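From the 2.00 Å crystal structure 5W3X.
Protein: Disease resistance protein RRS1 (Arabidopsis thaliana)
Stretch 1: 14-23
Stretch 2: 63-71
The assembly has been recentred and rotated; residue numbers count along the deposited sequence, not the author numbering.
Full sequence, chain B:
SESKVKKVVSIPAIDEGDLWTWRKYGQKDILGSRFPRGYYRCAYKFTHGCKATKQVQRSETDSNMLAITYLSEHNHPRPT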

# COMPACT_ATOMS: atom_id res chain seq x y z
N ILE B 14 18.54 -14.99 17.14
CA ILE B 14 17.31 -15.21 17.90
C ILE B 14 17.58 -15.14 19.39
O ILE B 14 17.11 -15.98 20.16
CB ILE B 14 16.66 -16.57 17.57
N ASP B 15 18.36 -14.15 19.80
CA ASP B 15 18.60 -13.89 21.22
C ASP B 15 18.54 -12.40 21.47
O ASP B 15 19.22 -11.87 22.35
CB ASP B 15 19.94 -14.47 21.65
CG ASP B 15 19.80 -15.52 22.74
OD1 ASP B 15 18.69 -16.09 22.86
OD2 ASP B 15 20.79 -15.77 23.46
N GLU B 16 17.70 -11.74 20.67
CA GLU B 16 17.54 -10.29 20.70
C GLU B 16 17.33 -9.79 22.12
O GLU B 16 16.68 -10.44 22.94
CB GLU B 16 16.36 -9.88 19.81
CG GLU B 16 16.55 -8.56 19.07
CD GLU B 16 16.51 -7.35 19.98
OE1 GLU B 16 17.11 -6.31 19.62
OE2 GLU B 16 15.88 -7.43 21.06
N GLY B 17 17.91 -8.63 22.41
CA GLY B 17 17.77 -7.98 23.69
C GLY B 17 18.07 -6.51 23.51
O GLY B 17 19.02 -6.16 22.82
N ASP B 18 17.27 -5.66 24.13
CA ASP B 18 17.42 -4.22 24.01
C ASP B 18 17.17 -3.56 25.35
O ASP B 18 16.32 -4.00 26.11
CB ASP B 18 16.44 -3.64 22.99
CG ASP B 18 17.13 -3.14 21.75
OD1 ASP B 18 18.32 -3.47 21.56
OD2 ASP B 18 16.49 -2.43 20.95
N LEU B 19 17.93 -2.51 25.64
CA LEU B 19 17.72 -1.77 26.88
C LEU B 19 16.52 -0.83 26.73
O LEU B 19 16.22 -0.05 27.64
CB LEU B 19 18.98 -0.97 27.24
N TRP B 20 15.83 -0.92 25.60
CA TRP B 20 14.77 0.03 25.28
C TRP B 20 13.39 -0.60 25.04
O TRP B 20 13.25 -1.82 25.04
CB TRP B 20 15.17 0.82 24.05
CG TRP B 20 16.56 1.36 24.16
CD1 TRP B 20 17.70 0.78 23.69
CD2 TRP B 20 16.95 2.59 24.78
NE1 TRP B 20 18.79 1.58 23.98
CE2 TRP B 20 18.35 2.69 24.65
CE3 TRP B 20 16.26 3.61 25.43
CZ2 TRP B 20 19.07 3.78 25.15
CZ3 TRP B 20 16.98 4.69 25.93
CH2 TRP B 20 18.37 4.76 25.78
N THR B 21 12.39 0.25 24.87
CA THR B 21 11.02 -0.18 24.58
C THR B 21 10.59 0.27 23.18
O THR B 21 10.87 1.40 22.77
CB THR B 21 10.02 0.35 25.62
OG1 THR B 21 10.20 1.76 25.78
CG2 THR B 21 10.23 -0.35 26.95
N TRP B 22 9.91 -0.62 22.47
CA TRP B 22 9.62 -0.43 21.05
C TRP B 22 8.17 -0.75 20.68
O TRP B 22 7.53 -1.58 21.32
CB TRP B 22 10.55 -1.32 20.22
CG TRP B 22 12.02 -1.11 20.52
CD1 TRP B 22 12.79 -1.87 21.36
CD2 TRP B 22 12.88 -0.10 19.98
NE1 TRP B 22 14.07 -1.39 21.38
CE2 TRP B 22 14.16 -0.31 20.54
CE3 TRP B 22 12.70 0.95 19.09
CZ2 TRP B 22 15.25 0.51 20.24
CZ3 TRP B 22 13.79 1.76 18.78
CH2 TRP B 22 15.04 1.53 19.36
N ARG B 23 7.66 -0.06 19.65
CA ARG B 23 6.35 -0.37 19.06
C ARG B 23 6.55 -0.64 17.56
O ARG B 23 7.53 -0.19 16.98
CB ARG B 23 5.34 0.76 19.28
CG ARG B 23 5.10 1.11 20.75
CD ARG B 23 4.43 -0.01 21.54
NE ARG B 23 4.73 0.12 22.97
CZ ARG B 23 4.03 0.87 23.81
NH1 ARG B 23 2.98 1.54 23.37
NH2 ARG B 23 4.37 0.94 25.09
N SER B 63 21.23 -18.37 8.17
CA SER B 63 19.92 -18.36 8.82
C SER B 63 19.97 -18.25 10.34
O SER B 63 18.95 -17.99 10.99
CB SER B 63 19.14 -19.61 8.42
OG SER B 63 18.00 -19.78 9.24
N ASN B 64 21.15 -18.46 10.91
CA ASN B 64 21.32 -18.42 12.36
C ASN B 64 21.56 -16.99 12.86
O ASN B 64 21.31 -16.67 14.02
CB ASN B 64 22.48 -19.33 12.78
N MET B 65 22.02 -16.13 11.96
CA MET B 65 22.36 -14.75 12.28
C MET B 65 21.19 -13.77 12.13
O MET B 65 20.41 -13.86 11.18
CB MET B 65 23.53 -14.28 11.41
N LEU B 66 21.06 -12.85 13.08
CA LEU B 66 20.09 -11.75 13.01
C LEU B 66 20.80 -10.45 12.69
O LEU B 66 21.81 -10.12 13.31
CB LEU B 66 19.33 -11.59 14.33
CG LEU B 66 17.84 -11.92 14.39
CD1 LEU B 66 17.23 -11.38 15.67
CD2 LEU B 66 17.11 -11.38 13.18
N ALA B 67 20.29 -9.71 11.71
CA ALA B 67 20.84 -8.40 11.40
C ALA B 67 19.94 -7.32 11.99
O ALA B 67 18.72 -7.32 11.80
CB ALA B 67 20.98 -8.21 9.90
N ILE B 68 20.54 -6.39 12.73
CA ILE B 68 19.77 -5.34 13.36
C ILE B 68 20.42 -3.99 13.13
O ILE B 68 21.62 -3.82 13.36
CB ILE B 68 19.62 -5.57 14.87
CG1 ILE B 68 19.06 -6.97 15.13
CG2 ILE B 68 18.73 -4.50 15.48
CD1 ILE B 68 18.79 -7.26 16.60
N THR B 69 19.64 -3.03 12.65
CA THR B 69 20.13 -1.67 12.45
C THR B 69 19.39 -0.69 13.35
O THR B 69 18.16 -0.65 13.36
CB THR B 69 19.97 -1.22 10.99
OG1 THR B 69 20.70 -2.11 10.14
CG2 THR B 69 20.48 0.21 10.81
N TYR B 70 20.13 0.10 14.13
CA TYR B 70 19.54 1.14 14.96
C TYR B 70 19.80 2.51 14.35
O TYR B 70 20.93 2.81 13.98
CB TYR B 70 20.11 1.09 16.37
CG TYR B 70 19.76 -0.14 17.15
CD1 TYR B 70 20.54 -1.28 17.09
CD2 TYR B 70 18.65 -0.16 17.99
CE1 TYR B 70 20.22 -2.41 17.82
CE2 TYR B 70 18.33 -1.27 18.72
CZ TYR B 70 19.11 -2.39 18.63
OH TYR B 70 18.79 -3.51 19.36
N LEU B 71 18.76 3.33 14.24
CA LEU B 71 18.96 4.68 13.71
C LEU B 71 18.42 5.77 14.66
O LEU B 71 17.37 5.61 15.28
CB LEU B 71 18.33 4.81 12.33
CG LEU B 71 19.16 4.11 11.26
CD1 LEU B 71 18.56 4.33 9.90
CD2 LEU B 71 20.61 4.60 11.28

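The two stretches lie far apart in sequence, every touching pair being at least 48 positions apart, and bury 291 Å² counted over both sides. Stretch 2 is a β-strand from Leu66 to Leu71; stretch 1 is mostly loop or turn and becomes strand at Trp22 and Arg23. The backbones do not pair as neighbouring strands: the CA atoms of Ile14 and Leu66 are 6.6 Å apart, but those of Asp18 and Tyr70 are separated by 10.7 Å, and no clear hydrogen bond crosses the interface. Side chains make most of the contacts across this widening gap. On the strand, the CA-to-CB bonds of Leu66, Ile68 and Tyr70 point toward stretch 1, while Ala67, Thr69 and Leu71 are out of reach, the alternation expected of an extended chain.

Tyr70 loses the most surface, 73 Å². With chi1 at -66° (m) and chi2 at 88°, its phenol extends across the gap to several residues of the loop. Its ring meets the indole of Trp22 through an apolar contact, Trp22 CZ2 to Tyr70 CE2 at 3.9 Å. The tryptophan carbon lies at the tyrosine edge, near the ring plane, whereas the tyrosine carbon approaches the indole obliquely, so this is not face-to-face stacking. At the polar end, Tyr70 OH lies 3.3 Å from Glu16 OE1. The modelled distance from Asp18 OD1 to Tyr70 OH is 2.2 Å, too short for a normal hydrogen bond and best read as a clash; Asp18 OD2 is 3.0 Å from Tyr70 OH, but the angle is poor. Better supported is a weak hydrogen bond within stretch 1, from Trp22 NE1 to Asp18 OD2 at 2.7 Å, with an N-H...acceptor angle of 118°. It ties the carboxylate to the indole that packs against Tyr70.

Glu16, with 51 Å² covered, pairs two kinds of chemistry. Its aliphatic CG sits 3.6 Å from Ile68 CD1 and 4.5 Å from Leu66 CD1, so the methylene portion contributes carbon contacts while the carboxylate reaches the phenol end of Tyr70. Glu16 OE1 is hydrogen-bonded elsewhere in the structure.

Leu66 follows at 45 Å². Its CD1 approaches Ile14 N at 4.1 Å, a van der Waals contact with the backbone. The Ile14 side chain is modelled only to CB, so its apolar contribution cannot be assessed from these coordinates.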